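Local coordinates for FERM, ARHGEF and pleckstrin domain-containing protein 2 (Mus musculus, PDB 6D2K) that functions as a guanine nucleotide exchange factor that activates RAC1 and takes part in semaphorin signalling and actin remodelling, the fragment here being its FERM domain, at residues A[97-100]-A[101-105]; A[12-15]-A[16-20]. All coordinates share one frame; numbering follows the deposited sequence.

Contact 1: residues A[97-100]-A[101-105]; sequences EEYT and RYLFA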
loop_
_atom_site.group_PDB
_atom_site.type_symbol
_atom_site.label_atom_id
_atom_site.label_comp_id
_atom_site.label_asym_id
_atom_site.label_seq_id
_atom_site.Cartn_x
_atom_site.Cartn_y
_atom_site.Cartn_z
ATOM N N GLU A 97 -6.288 13.819 -10.848
ATOM C CA GLU A 97 -7.642 13.385 -11.173
ATOM C C GLU A 97 -8.442 13.009 -9.949
ATOM O O GLU A 97 -7.921 12.361 -9.033
ATOM C CB GLU A 97 -7.608 12.176 -12.109
ATOM C CG GLU A 97 -6.983 12.458 -13.452
ATOM C CD GLU A 97 -7.838 13.378 -14.299
ATOM O OE1 GLU A 97 -7.308 13.937 -15.279
ATOM O OE2 GLU A 97 -9.035 13.548 -13.981
ATOM N N GLU A 98 -9.717 13.391 -9.956
ATOM C CA GLU A 98 -10.658 12.972 -8.932
ATOM C C GLU A 98 -10.662 11.440 -8.834
ATOM O O GLU A 98 -10.721 10.889 -7.742
ATOM C CB GLU A 98 -12.063 13.525 -9.231
ATOM C CG GLU A 98 -13.126 13.143 -8.204
ATOM C CD GLU A 98 -14.455 13.864 -8.418
ATOM O OE1 GLU A 98 -14.445 15.115 -8.478
ATOM O OE2 GLU A 98 -15.504 13.178 -8.492
ATOM N N TYR A 99 -10.566 10.757 -9.967
ATOM C CA TYR A 99 -10.612 9.295 -9.945
ATOM C C TYR A 99 -9.436 8.704 -9.161
ATOM O O TYR A 99 -9.601 7.737 -8.418
ATOM C CB TYR A 99 -10.655 8.718 -11.363
ATOM C CG TYR A 99 -10.766 7.215 -11.387
ATOM C CD1 TYR A 99 -11.911 6.589 -10.924
ATOM C CD2 TYR A 99 -9.731 6.434 -11.869
ATOM C CE1 TYR A 99 -12.024 5.217 -10.935
ATOM C CE2 TYR A 99 -9.837 5.058 -11.893
ATOM C CZ TYR A 99 -10.975 4.465 -11.415
ATOM O OH TYR A 99 -11.078 3.098 -11.438
ATOM N N THR A 100 -8.260 9.291 -9.315
ATOM C CA THR A 100 -7.082 8.795 -8.599
ATOM C C THR A 100 -7.295 9.032 -7.109
ATOM O O THR A 100 -6.950 8.188 -6.283
ATOM C CB THR A 100 -5.792 9.512 -9.024
ATOM O OG1 THR A 100 -5.749 9.632 -10.448
ATOM C CG2 THR A 100 -4.560 8.726 -8.560
ATOM N N ARG A 101 -7.841 10.192 -6.748
ATOM C CA ARG A 101 -8.053 10.468 -5.333
ATOM C C ARG A 101 -9.070 9.504 -4.738
ATOM O O ARG A 101 -8.961 9.117 -3.568
ATOM C CB ARG A 101 -8.517 11.915 -5.145
ATOM C CG ARG A 101 -7.463 12.920 -5.600
ATOM C CD ARG A 101 -7.819 14.340 -5.165
ATOM N NE ARG A 101 -8.983 14.896 -5.855
ATOM C CZ ARG A 101 -8.943 15.528 -7.025
ATOM N NH1 ARG A 101 -7.795 15.675 -7.673
ATOM N NH2 ARG A 101 -10.062 16.018 -7.552
ATOM N N TYR A 102 -10.076 9.163 -5.538
ATOM C CA TYR A 102 -11.063 8.139 -5.184
ATOM C C TYR A 102 -10.369 6.796 -4.904
ATOM O O TYR A 102 -10.605 6.178 -3.869
ATOM C CB TYR A 102 -12.102 8.008 -6.301
ATOM C CG TYR A 102 -12.923 6.739 -6.282
ATOM C CD1 TYR A 102 -13.786 6.448 -5.230
ATOM C CD2 TYR A 102 -12.846 5.838 -7.336
ATOM C CE1 TYR A 102 -14.541 5.283 -5.228
ATOM C CE2 TYR A 102 -13.608 4.675 -7.350
ATOM C CZ TYR A 102 -14.456 4.406 -6.294
ATOM O OH TYR A 102 -15.215 3.258 -6.297
ATOM N N LEU A 103 -9.498 6.361 -5.809
ATOM C CA LEU A 103 -8.773 5.103 -5.570
ATOM C C LEU A 103 -7.897 5.167 -4.318
ATOM O O LEU A 103 -7.812 4.192 -3.573
ATOM C CB LEU A 103 -7.945 4.697 -6.787
ATOM C CG LEU A 103 -8.762 4.321 -8.028
ATOM C CD1 LEU A 103 -7.821 3.732 -9.070
ATOM C CD2 LEU A 103 -9.912 3.361 -7.706
ATOM N N PHE A 104 -7.260 6.312 -4.070
ATOM C CA PHE A 104 -6.453 6.439 -2.855
ATOM C C PHE A 104 -7.316 6.347 -1.594
ATOM O O PHE A 104 -6.907 5.739 -0.609
ATOM C CB PHE A 104 -5.633 7.743 -2.849
ATOM C CG PHE A 104 -4.225 7.576 -3.368
ATOM C CD1 PHE A 104 -3.150 7.588 -2.489
ATOM C CD2 PHE A 104 -3.972 7.414 -4.723
ATOM C CE1 PHE A 104 -1.849 7.426 -2.945
ATOM C CE2 PHE A 104 -2.659 7.256 -5.193
ATOM C CZ PHE A 104 -1.597 7.264 -4.299
ATOM N N ALA A 105 -8.493 6.956 -1.607
ATOM C CA ALA A 105 -9.382 6.835 -0.455
ATOM C C ALA A 105 -9.774 5.375 -0.214
ATOM O O ALA A 105 -9.849 4.936 0.948
ATOM C CB ALA A 105 -10.634 7.709 -0.633
HETATM O O HOH W 1 -12.625 16.597 -6.919
#
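A water links Glu98 to Arg101: it donates to OE1 of Glu98 and accepts from NH2 of Arg101, 2.7 Å from that nitrogen and in the plane of the guanidinium. The opposite charges are joined through this water, Glu98 OE1 and Arg101 NH2 remaining 4.6 Å apart. With chi1 at -63° and a bend at chi3, the arginine doubles back along the helix start and lays one face of its guanidinium over the backbone, NH2 lying 3.4 Å from CA of Glu98. NH1 makes a weak bond to the carbonyl of Leu95.

On another side of the helix, Leu103 sits over one face of the Tyr99 ring, a CH-pi contact with CG 4.3 Å from the ring centroid; CD1 reaches CE2 of the ring. Tyr102 meets the same ring obliquely, CD2 being 3.7 Å from CE1 of Tyr99, with the planes at 42°. Thr100 and Phe104 point the same way, side by side, and OG1 of Thr100 is held by the carboxylate of Glu45.

Main-chain bonds from Arg101, Tyr102, Leu103 and Phe104 back to Glu97, Glu98, Tyr99 and Thr100 set this spacing. The pattern is that of the first turns of an alpha-helix, 98-113, with Glu97 at the N-cap, opening the helical central lobe of the FERM domain.

Contact 2: residues A[12-15]-A[16-20]; sequences VKLL and DSTVE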
loop_
_atom_site.group_PDB
_atom_site.type_symbol
_atom_site.label_atom_id
_atom_site.label_comp_id
_atom_site.label_asym_id
_atom_site.label_seq_id
_atom_site.Cartn_x
_atom_site.Cartn_y
_atom_site.Cartn_z
ATOM N N VAL A 12 -8.477 -10.337 -10.993
ATOM C CA VAL A 12 -7.907 -9.125 -10.409
ATOM C C VAL A 12 -8.912 -8.489 -9.474
ATOM O O VAL A 12 -9.972 -8.049 -9.908
ATOM C CB VAL A 12 -7.431 -8.122 -11.476
ATOM C CG1 VAL A 12 -6.963 -6.818 -10.807
ATOM C CG2 VAL A 12 -6.293 -8.732 -12.281
ATOM N N LYS A 13 -8.592 -8.484 -8.185
ATOM C CA LYS A 13 -9.461 -7.870 -7.191
ATOM C C LYS A 13 -9.169 -6.381 -7.166
ATOM O O LYS A 13 -8.052 -5.974 -6.896
ATOM C CB LYS A 13 -9.238 -8.494 -5.813
ATOM C CG LYS A 13 -10.209 -7.988 -4.745
ATOM C CD LYS A 13 -10.002 -8.709 -3.415
ATOM C CE LYS A 13 -11.138 -8.407 -2.437
ATOM N NZ LYS A 13 -12.451 -8.912 -2.935
ATOM N N LEU A 14 -10.186 -5.573 -7.456
ATOM C CA LEU A 14 -10.024 -4.128 -7.576
ATOM C C LEU A 14 -10.196 -3.479 -6.211
ATOM O O LEU A 14 -10.513 -4.158 -5.245
ATOM C CB LEU A 14 -11.028 -3.583 -8.593
ATOM C CG LEU A 14 -10.843 -4.184 -9.996
ATOM C CD1 LEU A 14 -11.947 -3.765 -10.942
ATOM C CD2 LEU A 14 -9.478 -3.812 -10.565
ATOM N N LEU A 15 -9.962 -2.169 -6.125
ATOM C CA LEU A 15 -9.955 -1.487 -4.831
ATOM C C LEU A 15 -11.359 -1.337 -4.219
ATOM O O LEU A 15 -11.499 -1.168 -3.005
ATOM C CB LEU A 15 -9.257 -0.130 -4.943
ATOM C CG LEU A 15 -7.742 -0.182 -4.715
ATOM C CD1 LEU A 15 -7.068 1.095 -5.201
ATOM C CD2 LEU A 15 -7.441 -0.440 -3.235
ATOM N N ASP A 16 -12.386 -1.418 -5.055
ATOM C CA ASP A 16 -13.767 -1.437 -4.561
ATOM C C ASP A 16 -14.259 -2.862 -4.237
ATOM O O ASP A 16 -15.439 -3.071 -3.925
ATOM C CB ASP A 16 -14.704 -0.736 -5.550
ATOM C CG ASP A 16 -14.725 -1.406 -6.914
ATOM O OD1 ASP A 16 -15.292 -0.831 -7.871
ATOM O OD2 ASP A 16 -14.172 -2.514 -7.023
ATOM N N SER A 17 -13.351 -3.832 -4.326
ATOM C CA SER A 17 -13.620 -5.227 -3.968
ATOM C C SER A 17 -14.310 -6.034 -5.072
ATOM O O SER A 17 -14.503 -7.239 -4.935
ATOM C CB SER A 17 -14.398 -5.335 -2.652
ATOM O OG SER A 17 -13.523 -5.581 -1.566
ATOM N N THR A 18 -14.670 -5.373 -6.164
ATOM C CA THR A 18 -15.141 -6.094 -7.338
ATOM C C THR A 18 -13.988 -6.877 -7.964
ATOM O O THR A 18 -12.818 -6.557 -7.745
ATOM C CB THR A 18 -15.743 -5.159 -8.389
ATOM O OG1 THR A 18 -14.756 -4.229 -8.853
ATOM C CG2 THR A 18 -16.912 -4.392 -7.797
ATOM N N VAL A 19 -14.325 -7.907 -8.733
ATOM C CA VAL A 19 -13.313 -8.748 -9.370
ATOM C C VAL A 19 -13.498 -8.705 -10.879
ATOM O O VAL A 19 -14.623 -8.830 -11.382
ATOM C CB VAL A 19 -13.385 -10.200 -8.862
ATOM C CG1 VAL A 19 -12.354 -11.085 -9.568
ATOM C CG2 VAL A 19 -13.175 -10.253 -7.353
ATOM N N GLU A 20 -12.401 -8.492 -11.600
ATOM C CA GLU A 20 -12.411 -8.515 -13.053
ATOM C C GLU A 20 -11.488 -9.625 -13.530
ATOM O O GLU A 20 -10.447 -9.861 -12.929
ATOM C CB GLU A 20 -11.988 -7.167 -13.635
ATOM C CG GLU A 20 -13.143 -6.226 -13.950
ATOM C CD GLU A 20 -14.035 -6.744 -15.076
ATOM O OE1 GLU A 20 -14.989 -7.481 -14.771
ATOM O OE2 GLU A 20 -13.772 -6.431 -16.261
#
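Leu14 and Thr18 meet twice, through backbone and side chains, where the strands ending at Lys13 and starting at Val19 are joined by a tight turn. Of the main-chain bonds, Leu14 N reaches the carbonyl O of Thr18 over 2.8 Å, nearly straight at 174°. Val12 and Glu20 form an antiparallel hydrogen-bonded pair, N of each bonded to O of the other; Lys13 and Val19 form the non-hydrogen-bonded pair next to it. A type I turn from Leu14 to Ser17 closes the end: Ser17 N donates to Leu14 O at 3.0 Å.

Among side-chain polar bonds, OD2 of Asp16 takes two donors from Thr18. The backbone N, 3.0 Å from OD2, makes an Asx turn and comes from above the carboxylate plane; OG1, only 2.6 Å from OD2, arrives on the syn side. Both Asp16 and Thr18 have chi1 near 61°, which turns carboxylate and hydroxyl toward one another. The extended Lys13 bends at its last torsion, chi4 64°, and NZ makes a weak bond to Ser17 O at 3.3 Å.

The packing contacts centre on Leu14: its CD1 methyl lies 3.5 Å from the hydroxyl oxygen OG1 of Thr18 and 4.1 Å from the methylene CG of Glu20, while His40 and Leu41 of helix 30-41 also touch this side chain. Cutting it back to an alanine is likely to leave a gap beside Thr18, Glu20 and that helix.

A hairpin end held by backbone bonds is thus probably reinforced by the paired grip on Asp16, which restrains the solvent-facing side of the turn at Asp16 to Thr18, and by Leu14 packing the turn against helix 30-41 within the ubiquitin-like lobe.

Contact 2 comes first along the chain, in the hairpin of strands 8-13 and 19-24 at one margin of the five-stranded sheet of the N-terminal lobe; contact 1 follows in helix 98-113 of the central lobe. Their centres are about 15 Å apart, yet they touch: CD1 of Leu15 lies 3.6 Å from O of Leu103, and CB of Asp16 packs near OH of Tyr102. Leu15 also touches Leu106, Gln107 and Arg110 further along the helix, and Leu83 of strand 79-85. The hairpin turn therefore rests on the helix, a direct packing contact between the ubiquitin-like and helical lobes of the FERM domain.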